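Local coordinates for protein ATP-dependent protease (Xanthomonas campestris pv. campestris, PDB 7CAY) that probably recognises and binds protein substrates, as a homologue of the N-terminal substrate-binding domain of the Lon peptidase, at residues 8-14 and 45-51; 16-20 and 67-71; 63-67 and 92-96; 171-175 and 187-191. One frame throughout, in Å; residues are numbered along the deposited sequence.

Contact 1: 8-14 and 45-51; sequences LPLFPLH and SFGVCLI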
loop_
_atom_site.group_PDB
_atom_site.type_symbol
_atom_site.label_atom_id
_atom_site.label_comp_id
_atom_site.label_asym_id
_atom_site.label_seq_id
_atom_site.Cartn_x
_atom_site.Cartn_y
_atom_site.Cartn_z
ATOM N N LEU A 8 -6.550 -13.194 2.562
ATOM C CA LEU A 8 -5.201 -12.667 2.433
ATOM C C LEU A 8 -4.654 -12.326 3.815
ATOM O O LEU A 8 -5.336 -11.647 4.601
ATOM C CB LEU A 8 -5.185 -11.425 1.531
ATOM C CG LEU A 8 -3.824 -10.843 1.145
ATOM C CD1 LEU A 8 -3.104 -11.759 0.164
ATOM C CD2 LEU A 8 -3.984 -9.447 0.562
ATOM N N PRO A 9 -3.446 -12.778 4.154
ATOM C CA PRO A 9 -2.846 -12.384 5.434
ATOM C C PRO A 9 -2.484 -10.907 5.437
ATOM O O PRO A 9 -1.927 -10.382 4.469
ATOM C CB PRO A 9 -1.593 -13.265 5.530
ATOM C CG PRO A 9 -1.810 -14.369 4.533
ATOM C CD PRO A 9 -2.619 -13.760 3.435
ATOM N N LEU A 10 -2.795 -10.237 6.543
ATOM C CA LEU A 10 -2.631 -8.795 6.659
ATOM C C LEU A 10 -1.536 -8.470 7.665
ATOM O O LEU A 10 -1.543 -8.987 8.787
ATOM C CB LEU A 10 -3.945 -8.129 7.075
ATOM C CG LEU A 10 -5.183 -8.504 6.254
ATOM C CD1 LEU A 10 -6.384 -7.677 6.690
ATOM C CD2 LEU A 10 -4.925 -8.346 4.767
ATOM N N PHE A 11 -0.597 -7.611 7.260
ATOM C CA PHE A 11 0.480 -7.135 8.119
ATOM C C PHE A 11 0.171 -5.729 8.604
ATOM O O PHE A 11 -0.111 -4.843 7.785
ATOM C CB PHE A 11 1.813 -7.147 7.376
ATOM C CG PHE A 11 2.510 -8.477 7.406
ATOM C CD1 PHE A 11 1.834 -9.634 7.063
ATOM C CD2 PHE A 11 3.845 -8.569 7.773
ATOM C CE1 PHE A 11 2.470 -10.860 7.090
ATOM C CE2 PHE A 11 4.489 -9.794 7.796
ATOM C CZ PHE A 11 3.800 -10.941 7.455
ATOM N N PRO A 12 0.211 -5.491 9.911
ATOM C CA PRO A 12 -0.189 -4.181 10.441
ATOM C C PRO A 12 0.940 -3.160 10.454
ATOM O O PRO A 12 1.982 -3.387 11.078
ATOM C CB PRO A 12 -0.643 -4.522 11.863
ATOM C CG PRO A 12 0.230 -5.682 12.247
ATOM C CD PRO A 12 0.491 -6.465 10.980
ATOM N N LEU A 13 0.738 -2.027 9.784
ATOM C CA LEU A 13 1.722 -0.954 9.753
ATOM C C LEU A 13 1.082 0.355 10.189
ATOM O O LEU A 13 -0.105 0.594 9.954
ATOM C CB LEU A 13 2.339 -0.781 8.357
ATOM C CG LEU A 13 3.094 -1.954 7.727
ATOM C CD1 LEU A 13 3.982 -1.440 6.619
ATOM C CD2 LEU A 13 3.917 -2.720 8.744
ATOM N N HIS A 14 1.887 1.210 10.820
ATOM C CA HIS A 14 1.444 2.528 11.262
ATOM C C HIS A 14 1.456 3.559 10.145
ATOM O O HIS A 14 1.435 4.764 10.420
ATOM C CB HIS A 14 2.311 3.008 12.429
ATOM C CG HIS A 14 2.079 2.254 13.700
ATOM N ND1 HIS A 14 1.063 2.568 14.577
ATOM C CD2 HIS A 14 2.728 1.195 14.240
ATOM C CE1 HIS A 14 1.101 1.740 15.605
ATOM N NE2 HIS A 14 2.100 0.896 15.425
ATOM N N SER A 45 0.850 -14.156 -1.767
ATOM C CA SER A 45 1.350 -12.916 -1.204
ATOM C C SER A 45 0.610 -12.587 0.091
ATOM O O SER A 45 -0.240 -13.345 0.568
ATOM C CB SER A 45 1.207 -11.782 -2.218
ATOM O OG SER A 45 -0.155 -11.580 -2.560
ATOM N N PHE A 46 0.948 -11.441 0.672
ATOM C CA PHE A 46 0.205 -10.871 1.785
ATOM C C PHE A 46 0.012 -9.382 1.522
ATOM O O PHE A 46 0.466 -8.845 0.506
ATOM C CB PHE A 46 0.907 -11.132 3.126
ATOM C CG PHE A 46 2.269 -10.505 3.243
ATOM C CD1 PHE A 46 3.401 -11.197 2.847
ATOM C CD2 PHE A 46 2.419 -9.233 3.774
ATOM C CE1 PHE A 46 4.656 -10.626 2.965
ATOM C CE2 PHE A 46 3.669 -8.657 3.892
ATOM C CZ PHE A 46 4.790 -9.354 3.485
ATOM N N GLY A 47 -0.675 -8.710 2.446
ATOM C CA GLY A 47 -1.002 -7.314 2.276
ATOM C C GLY A 47 -0.604 -6.492 3.485
ATOM O O GLY A 47 -0.359 -7.013 4.573
ATOM N N VAL A 48 -0.547 -5.182 3.271
ATOM C CA VAL A 48 -0.205 -4.213 4.308
ATOM C C VAL A 48 -1.415 -3.320 4.536
ATOM O O VAL A 48 -1.916 -2.691 3.594
ATOM C CB VAL A 48 1.029 -3.381 3.925
ATOM C CG1 VAL A 48 1.026 -2.062 4.674
ATOM C CG2 VAL A 48 2.299 -4.162 4.212
ATOM N N CYS A 49 -1.885 -3.270 5.779
ATOM C CA CYS A 49 -3.000 -2.420 6.168
ATOM C C CYS A 49 -2.568 -1.484 7.287
ATOM O O CYS A 49 -1.890 -1.901 8.230
ATOM C CB CYS A 49 -4.200 -3.248 6.631
ATOM S SG CYS A 49 -5.225 -3.894 5.298
ATOM N N LEU A 50 -2.960 -0.220 7.174
ATOM C CA LEU A 50 -2.806 0.707 8.283
ATOM C C LEU A 50 -3.743 0.310 9.421
ATOM O O LEU A 50 -4.942 0.102 9.205
ATOM C CB LEU A 50 -3.097 2.131 7.819
ATOM C CG LEU A 50 -3.223 3.184 8.920
ATOM C CD1 LEU A 50 -1.855 3.562 9.465
ATOM C CD2 LEU A 50 -3.971 4.410 8.423
ATOM N N ILE A 51 -3.194 0.192 10.634
ATOM C CA ILE A 51 -3.991 -0.196 11.798
ATOM C C ILE A 51 -4.562 1.034 12.488
ATOM O O ILE A 51 -4.243 2.175 12.131
ATOM C CB ILE A 51 -3.183 -1.044 12.804
ATOM C CG1 ILE A 51 -1.678 -0.752 12.721
ATOM C CG2 ILE A 51 -3.474 -2.523 12.610
ATOM C CD1 ILE A 51 -1.255 0.602 13.266
#

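Contact 2: 16-20 and 67-71; sequences VLLPG and GTEVR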
loop_
_atom_site.group_PDB
_atom_site.type_symbol
_atom_site.label_atom_id
_atom_site.label_comp_id
_atom_site.label_asym_id
_atom_site.label_seq_id
_atom_site.Cartn_x
_atom_site.Cartn_y
_atom_site.Cartn_z
ATOM N N VAL A 16 0.141 3.813 5.722
ATOM C CA VAL A 16 -0.385 3.110 4.562
ATOM C C VAL A 16 0.725 2.928 3.532
ATOM O O VAL A 16 1.677 3.722 3.450
ATOM C CB VAL A 16 -1.591 3.853 3.955
ATOM C CG1 VAL A 16 -2.453 4.455 5.057
ATOM C CG2 VAL A 16 -1.143 4.917 2.967
ATOM N N LEU A 17 0.621 1.855 2.759
ATOM C CA LEU A 17 1.531 1.591 1.654
ATOM C C LEU A 17 0.822 1.947 0.353
ATOM O O LEU A 17 -0.184 1.324 0.001
ATOM C CB LEU A 17 1.975 0.129 1.644
ATOM C CG LEU A 17 2.912 -0.237 0.492
ATOM C CD1 LEU A 17 4.162 0.633 0.519
ATOM C CD2 LEU A 17 3.279 -1.709 0.553
ATOM N N LEU A 18 1.333 2.949 -0.340
ATOM C CA LEU A 18 0.721 3.331 -1.598
ATOM C C LEU A 18 1.171 2.385 -2.710
ATOM O O LEU A 18 2.260 1.810 -2.641
ATOM C CB LEU A 18 1.091 4.765 -1.954
ATOM C CG LEU A 18 0.814 5.802 -0.864
ATOM C CD1 LEU A 18 1.275 7.179 -1.308
ATOM C CD2 LEU A 18 -0.659 5.818 -0.499
ATOM N N PRO A 19 0.338 2.188 -3.732
ATOM C CA PRO A 19 0.737 1.317 -4.843
ATOM C C PRO A 19 1.984 1.842 -5.541
ATOM O O PRO A 19 2.138 3.045 -5.762
ATOM C CB PRO A 19 -0.484 1.345 -5.770
ATOM C CG PRO A 19 -1.626 1.683 -4.871
ATOM C CD PRO A 19 -1.064 2.625 -3.849
ATOM N N GLY A 20 2.883 0.920 -5.879
ATOM C CA GLY A 20 4.117 1.278 -6.550
ATOM C C GLY A 20 5.201 1.758 -5.606
ATOM O O GLY A 20 6.392 1.647 -5.910
ATOM N N GLY A 67 -6.325 -1.858 1.971
ATOM C CA GLY A 67 -4.930 -2.218 2.108
ATOM C C GLY A 67 -4.280 -2.366 0.747
ATOM O O GLY A 67 -4.928 -2.215 -0.290
ATOM N N THR A 68 -2.984 -2.674 0.769
ATOM C CA THR A 68 -2.186 -2.766 -0.450
ATOM C C THR A 68 -1.429 -4.085 -0.463
ATOM O O THR A 68 -0.684 -4.385 0.475
ATOM C CB THR A 68 -1.207 -1.594 -0.558
ATOM O OG1 THR A 68 -1.922 -0.356 -0.463
ATOM C CG2 THR A 68 -0.481 -1.640 -1.879
ATOM N N GLU A 69 -1.619 -4.866 -1.524
ATOM C CA GLU A 69 -0.852 -6.091 -1.695
ATOM C C GLU A 69 0.611 -5.761 -1.966
ATOM O O GLU A 69 0.926 -4.781 -2.648
ATOM C CB GLU A 69 -1.425 -6.923 -2.842
ATOM C CG GLU A 69 -0.796 -8.301 -2.978
ATOM C CD GLU A 69 -1.219 -9.018 -4.243
ATOM O OE1 GLU A 69 -1.216 -8.384 -5.322
ATOM O OE2 GLU A 69 -1.562 -10.217 -4.158
ATOM N N VAL A 70 1.508 -6.583 -1.430
ATOM C CA VAL A 70 2.941 -6.350 -1.557
ATOM C C VAL A 70 3.553 -7.418 -2.449
ATOM O O VAL A 70 3.076 -8.556 -2.524
ATOM C CB VAL A 70 3.653 -6.325 -0.185
ATOM C CG1 VAL A 70 3.007 -5.306 0.736
ATOM C CG2 VAL A 70 3.650 -7.708 0.451
ATOM N N ARG A 71 4.616 -7.028 -3.145
ATOM C CA ARG A 71 5.529 -7.955 -3.795
ATOM C C ARG A 71 6.860 -7.890 -3.062
ATOM O O ARG A 71 7.398 -6.798 -2.843
ATOM C CB ARG A 71 5.721 -7.617 -5.276
ATOM C CG ARG A 71 6.711 -8.537 -5.972
ATOM C CD ARG A 71 6.933 -8.172 -7.430
ATOM N NE ARG A 71 7.610 -6.887 -7.589
ATOM C CZ ARG A 71 7.100 -5.847 -8.243
ATOM N NH1 ARG A 71 5.905 -5.940 -8.812
ATOM N NH2 ARG A 71 7.791 -4.717 -8.338
#

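Contact 3: 63-67 and 92-96; sequences PAAYG and RFRVQ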
loop_
_atom_site.group_PDB
_atom_site.type_symbol
_atom_site.label_atom_id
_atom_site.label_comp_id
_atom_site.label_asym_id
_atom_site.label_seq_id
_atom_site.Cartn_x
_atom_site.Cartn_y
_atom_site.Cartn_z
ATOM N N PRO A 63 -7.681 -3.724 11.241
ATOM C CA PRO A 63 -7.082 -2.960 10.147
ATOM C C PRO A 63 -8.078 -1.969 9.559
ATOM O O PRO A 63 -9.271 -1.981 9.862
ATOM C CB PRO A 63 -6.723 -4.045 9.131
ATOM C CG PRO A 63 -7.808 -5.053 9.311
ATOM C CD PRO A 63 -8.142 -5.051 10.790
ATOM N N ALA A 64 -7.555 -1.096 8.702
ATOM C CA ALA A 64 -8.414 -0.201 7.948
ATOM C C ALA A 64 -9.154 -0.983 6.863
ATOM O O ALA A 64 -8.828 -2.131 6.550
ATOM C CB ALA A 64 -7.597 0.937 7.338
ATOM N N ALA A 65 -10.171 -0.341 6.283
ATOM C CA ALA A 65 -10.997 -1.012 5.287
ATOM C C ALA A 65 -10.255 -1.268 3.982
ATOM O O ALA A 65 -10.690 -2.112 3.191
ATOM C CB ALA A 65 -12.260 -0.194 5.011
ATOM N N TYR A 66 -9.150 -0.566 3.736
ATOM C CA TYR A 66 -8.390 -0.710 2.502
ATOM C C TYR A 66 -6.935 -1.024 2.815
ATOM O O TYR A 66 -6.380 -0.525 3.798
ATOM C CB TYR A 66 -8.478 0.556 1.641
ATOM C CG TYR A 66 -9.778 0.695 0.885
ATOM C CD1 TYR A 66 -10.937 1.116 1.523
ATOM C CD2 TYR A 66 -9.846 0.411 -0.474
ATOM C CE1 TYR A 66 -12.129 1.244 0.832
ATOM C CE2 TYR A 66 -11.032 0.540 -1.174
ATOM C CZ TYR A 66 -12.170 0.955 -0.515
ATOM O OH TYR A 66 -13.355 1.081 -1.207
ATOM N N GLY A 67 -6.325 -1.858 1.971
ATOM C CA GLY A 67 -4.930 -2.218 2.108
ATOM C C GLY A 67 -4.280 -2.366 0.747
ATOM O O GLY A 67 -4.928 -2.215 -0.290
ATOM N N ARG A 92 -4.539 -2.949 -4.788
ATOM C CA ARG A 92 -5.319 -2.518 -3.637
ATOM C C ARG A 92 -6.481 -3.475 -3.406
ATOM O O ARG A 92 -7.029 -4.056 -4.346
ATOM C CB ARG A 92 -5.851 -1.099 -3.835
ATOM C CG ARG A 92 -4.778 -0.035 -3.912
ATOM C CD ARG A 92 -5.364 1.303 -4.329
ATOM N NE ARG A 92 -6.156 1.187 -5.550
ATOM C CZ ARG A 92 -7.475 1.339 -5.607
ATOM N NH1 ARG A 92 -8.163 1.629 -4.514
ATOM N NH2 ARG A 92 -8.106 1.207 -6.764
ATOM N N PHE A 93 -6.855 -3.632 -2.139
ATOM C CA PHE A 93 -7.946 -4.524 -1.780
ATOM C C PHE A 93 -8.814 -3.874 -0.714
ATOM O O PHE A 93 -8.419 -2.904 -0.062
ATOM C CB PHE A 93 -7.434 -5.886 -1.290
ATOM C CG PHE A 93 -6.463 -5.802 -0.149
ATOM C CD1 PHE A 93 -6.911 -5.685 1.158
ATOM C CD2 PHE A 93 -5.100 -5.863 -0.378
ATOM C CE1 PHE A 93 -6.018 -5.617 2.210
ATOM C CE2 PHE A 93 -4.201 -5.797 0.671
ATOM C CZ PHE A 93 -4.661 -5.675 1.966
ATOM N N ARG A 94 -10.013 -4.429 -0.550
ATOM C CA ARG A 94 -10.944 -4.027 0.495
ATOM C C ARG A 94 -11.121 -5.184 1.470
ATOM O O ARG A 94 -11.315 -6.328 1.047
ATOM C CB ARG A 94 -12.297 -3.626 -0.096
ATOM C CG ARG A 94 -12.199 -2.752 -1.325
ATOM C CD ARG A 94 -13.549 -2.150 -1.691
ATOM N NE ARG A 94 -13.495 -1.424 -2.956
ATOM C CZ ARG A 94 -13.918 -1.915 -4.116
ATOM N NH1 ARG A 94 -13.825 -1.184 -5.219
ATOM N NH2 ARG A 94 -14.441 -3.133 -4.172
ATOM N N VAL A 95 -11.054 -4.887 2.766
ATOM C CA VAL A 95 -11.228 -5.909 3.797
ATOM C C VAL A 95 -12.728 -6.059 4.038
ATOM O O VAL A 95 -13.343 -5.229 4.709
ATOM C CB VAL A 95 -10.478 -5.563 5.087
ATOM C CG1 VAL A 95 -10.500 -6.743 6.041
ATOM C CG2 VAL A 95 -9.043 -5.151 4.780
ATOM N N GLN A 96 -13.327 -7.115 3.477
ATOM C CA GLN A 96 -14.741 -7.381 3.729
ATOM C C GLN A 96 -14.970 -7.742 5.191
ATOM O O GLN A 96 -15.938 -7.281 5.809
ATOM C CB GLN A 96 -15.237 -8.506 2.821
ATOM C CG GLN A 96 -14.881 -8.332 1.352
ATOM C CD GLN A 96 -15.972 -7.638 0.557
ATOM O OE1 GLN A 96 -15.690 -6.829 -0.325
ATOM N NE2 GLN A 96 -17.227 -7.960 0.862
#

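Contact 4: 171-175 and 187-191; sequences QRLSL and QLLAW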
loop_
_atom_site.group_PDB
_atom_site.type_symbol
_atom_site.label_atom_id
_atom_site.label_comp_id
_atom_site.label_asym_id
_atom_site.label_seq_id
_atom_site.Cartn_x
_atom_site.Cartn_y
_atom_site.Cartn_z
ATOM N N GLN A 171 -4.993 11.200 5.405
ATOM C CA GLN A 171 -5.154 11.664 4.031
ATOM C C GLN A 171 -4.668 10.619 3.034
ATOM O O GLN A 171 -5.286 10.417 1.983
ATOM C CB GLN A 171 -4.410 12.984 3.835
ATOM C CG GLN A 171 -4.975 14.137 4.649
ATOM C CD GLN A 171 -4.108 15.375 4.587
ATOM O OE1 GLN A 171 -3.002 15.346 4.048
ATOM N NE2 GLN A 171 -4.605 16.475 5.141
ATOM N N ARG A 172 -3.565 9.940 3.347
ATOM C CA ARG A 172 -3.083 8.889 2.460
ATOM C C ARG A 172 -4.020 7.690 2.458
ATOM O O ARG A 172 -4.139 6.997 1.441
ATOM C CB ARG A 172 -1.667 8.476 2.863
ATOM C CG ARG A 172 -0.737 9.659 3.049
ATOM C CD ARG A 172 0.723 9.278 2.907
ATOM N NE ARG A 172 1.579 10.457 3.010
ATOM C CZ ARG A 172 2.795 10.551 2.481
ATOM N NH1 ARG A 172 3.305 9.537 1.796
ATOM N NH2 ARG A 172 3.498 11.667 2.627
ATOM N N LEU A 173 -4.699 7.437 3.579
ATOM C CA LEU A 173 -5.684 6.361 3.628
ATOM C C LEU A 173 -6.910 6.699 2.790
ATOM O O LEU A 173 -7.486 5.820 2.137
ATOM C CB LEU A 173 -6.085 6.089 5.080
ATOM C CG LEU A 173 -7.194 5.064 5.326
ATOM C CD1 LEU A 173 -6.753 3.668 4.914
ATOM C CD2 LEU A 173 -7.618 5.089 6.781
ATOM N N SER A 174 -7.325 7.967 2.797
ATOM C CA SER A 174 -8.471 8.378 1.995
ATOM C C SER A 174 -8.176 8.248 0.506
ATOM O O SER A 174 -9.052 7.857 -0.274
ATOM C CB SER A 174 -8.868 9.810 2.346
ATOM O OG SER A 174 -9.963 10.246 1.558
ATOM N N LEU A 175 -6.948 8.572 0.092
ATOM C CA LEU A 175 -6.556 8.364 -1.297
ATOM C C LEU A 175 -6.585 6.885 -1.659
ATOM O O LEU A 175 -7.030 6.513 -2.751
ATOM C CB LEU A 175 -5.164 8.950 -1.544
ATOM C CG LEU A 175 -5.056 10.473 -1.444
ATOM C CD1 LEU A 175 -3.607 10.919 -1.346
ATOM C CD2 LEU A 175 -5.739 11.138 -2.625
ATOM N N GLN A 187 -9.004 15.459 -4.827
ATOM C CA GLN A 187 -8.833 15.668 -3.394
ATOM C C GLN A 187 -7.368 15.755 -2.995
ATOM O O GLN A 187 -7.046 16.396 -1.987
ATOM C CB GLN A 187 -9.528 14.560 -2.595
ATOM C CG GLN A 187 -8.804 13.227 -2.568
ATOM C CD GLN A 187 -9.391 12.274 -1.539
ATOM O OE1 GLN A 187 -10.180 12.676 -0.680
ATOM N NE2 GLN A 187 -9.008 11.002 -1.620
ATOM N N LEU A 188 -6.472 15.132 -3.764
ATOM C CA LEU A 188 -5.046 15.374 -3.577
ATOM C C LEU A 188 -4.706 16.832 -3.847
ATOM O O LEU A 188 -3.736 17.362 -3.293
ATOM C CB LEU A 188 -4.236 14.452 -4.489
ATOM C CG LEU A 188 -2.710 14.476 -4.385
ATOM C CD1 LEU A 188 -2.259 14.063 -2.994
ATOM C CD2 LEU A 188 -2.095 13.573 -5.443
ATOM N N LEU A 189 -5.500 17.496 -4.691
ATOM C CA LEU A 189 -5.308 18.917 -4.952
ATOM C C LEU A 189 -5.705 19.767 -3.752
ATOM O O LEU A 189 -5.095 20.815 -3.507
ATOM C CB LEU A 189 -6.110 19.323 -6.190
ATOM C CG LEU A 189 -6.126 20.800 -6.585
ATOM C CD1 LEU A 189 -4.708 21.298 -6.798
ATOM C CD2 LEU A 189 -6.964 21.011 -7.834
ATOM N N ALA A 190 -6.716 19.337 -2.994
ATOM C CA ALA A 190 -7.134 20.097 -1.820
ATOM C C ALA A 190 -6.102 20.005 -0.702
ATOM O O ALA A 190 -5.809 21.006 -0.036
ATOM C CB ALA A 190 -8.497 19.605 -1.332
ATOM N N TRP A 191 -5.540 18.819 -0.485
ATOM C CA TRP A 191 -4.568 18.602 0.579
ATOM C C TRP A 191 -3.187 19.147 0.248
ATOM O O TRP A 191 -2.294 19.085 1.100
ATOM C CB TRP A 191 -4.470 17.111 0.893
ATOM C CG TRP A 191 -5.751 16.552 1.394
ATOM C CD1 TRP A 191 -6.718 17.218 2.089
ATOM C CD2 TRP A 191 -6.224 15.214 1.228
ATOM N NE1 TRP A 191 -7.762 16.372 2.375
ATOM C CE2 TRP A 191 -7.483 15.136 1.857
ATOM C CE3 TRP A 191 -5.703 14.073 0.614
ATOM C CZ2 TRP A 191 -8.228 13.963 1.887
ATOM C CZ3 TRP A 191 -6.445 12.911 0.644
ATOM C CH2 TRP A 191 -7.693 12.864 1.277
#

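Contact 1: 8-14 and 45-51
Five backbone hydrogen bonds join these strands in parallel, all made by odd-numbered residues. Gly47 N donates to Pro9 O (2.9 Å), Phe11 N to Gly47 O (2.8 Å), Cys49 N to Phe11 O (3.1 Å), Leu13 N to Cys49 O (3.1 Å) and Ile51 N to Leu13 O (3.2 Å). Pro9 has no amide proton to give, and its CD instead packs 3.7 Å from Ser45 O. Ser45 itself turns its hydroxyl to Glu69. On one face the rings of Phe11 and Phe46 stack face to face, centroids 4.1 Å apart and planes at 26°, and Leu13 CD1 meets Val48 CG1 at 3.6 Å; helix 30-42 covers Phe11 with Tyr32, Leu35 and Val36. Leu10 and Cys49 share the other face, where Phe93 packs on both. Just after strand 8-13, the His14 ring takes Ile51 CD1 over its face, a CH-pi contact 3.6 Å from its centroid, while Pro12 CB touches Ile51 CG2 at 3.5 Å. Strand 106-112 continues the sheet beyond 8-13, and strand 66-74 beyond 47-51. Such parallel pairing of strands distant in sequence, within a largely antiparallel curled sheet, belongs to the PUA-like fold of Lon N-terminal domains.

Contact 2: 16-20 and 67-71
Residues 16-19 run in an extended but irregular conformation, linking strand 6-13 to strand 22-27, and pass by strand 66-74 without pairing with it as a sheet partner. This is a loop laid against the curled sheet of the PUA-like Lon N-terminal fold, close to the centre of the chain. The approach is narrow: Leu17 and Thr68 face each other with CA atoms 6.1 Å apart, and only 179 Å² is buried. The loop then turns at Gly20, whose positive phi of 82° would jam a CB against the preceding carbonyl; its own carbonyl is bound by Arg88. Side chains of both segments fill the gap. Leu17 points toward the strand and carries most of the loop's buried area, its CD2 reaching Val70 CG1 at 3.6 Å; Val48 of the adjacent strand packs on both residues. Pro19 adds a lighter touch, its N 4.3 Å from Thr68 CG2, and Leu176 of helix 169-177 closes over Pro19 and Thr68. Glu69, by contrast, points away from the loop and forms a salt bridge with Arg91. The sole hydrogen bond between the two segments runs from side chain to backbone: Thr68 OG1 donates to Leu17 O over a very short 2.5 Å.

Contact 3: 63-67 and 92-96
Gly67 and Tyr66, with 79 and 77 Å² covered, dominate this end of the beta hairpin formed by strands 66-74 and 83-100. Gly67 forms an antiparallel hydrogen-bonded pair with Phe93: Gly67 N donates to Phe93 O (3.1 Å) and Phe93 N to Gly67 O (3.0 Å). The Phe93 ring folds back across the strands so that Gly67 CA sits over its face, 3.8 Å from the centroid. A CB on residue 67 would come within 2.4 Å of Phe93 CZ, so the ring can lie there because the position is glycine. Tyr66 stands opposite Arg94 in the next, non-hydrogen-bonded pair; Arg94 CB lies over its ring, and Arg94 NE makes a weak hydrogen bond to Tyr66 OH at 3.1 Å. The guanidinium's stronger partner is Asp179, which also binds Arg92. Val95 is third, with 55 Å² covered: its N donates to Ala65 O at 2.8 Å, and its CG2 rests 3.5 Å from Ala64 O, where the chain turns the corner at Ala65 between strands. Phe93 and Val95 pack on strands 6-13 and 47-51, whereas Tyr66 meets Leu176 and Gln177 of helix 169-177.

Contact 4: 171-175 and 187-191
Gln187 opens the contact, its side chain extended to the backbone and hydroxyl of Ser174. Two weak hydrogen bonds result, from Gln187 NE2 to Ser174 O (3.4 Å) and from Ser174 OG to Gln187 OE1 (3.3 Å). Leu188 comes next and meets Leu175 through their CD1 atoms at 3.8 Å; Leu167 touches both, and Leu161 and Ala162 of helix 154-164 add to this apolar core. One turn on, Trp191, its N bonded to Gln187 O at 3.2 Å, supplies the largest covered area, 96 Å². Gln171 CB lies over the face of the six-membered ring of Trp191, a CH-pi contact 3.8 Å from the centroid. The ring edge abuts the same helix further along: Trp191 CH2 lies 3.4 Å from Ser174 CB and Trp191 CZ3 3.5 Å from Leu175 CG. The spacing i, i+3, i+4 on 171-175 meets i, i+1, i+4 on 187-191, as expected for two consecutive helices packed side by side, here in the alpha-helical part that follows the sheet in Lon N-terminal domains.

From the N terminus, strand 6-13 enters contact 1, which closes only at 45-51, after strand 22-27 and helix 30-42. The loop 16-20 lies inside that span but finds its partner beyond it, at 67-71, so contacts 1 and 2 cross. Contact 3 opens at 63-67, sharing Gly67 with contact 2, and closes at 92-96 across the hairpin. Contacts 1 and 3 thus pair strands of one sheet, and contact 2 lays the 16-20 loop on strand 66-74 of the same sheet. Contact 4 follows in series, a short closure between successive helices. Helix 169-177 joins it to the sheet: Val16 packs on Arg172 and Leu173, and Leu173 also touches Leu50 and Ala64.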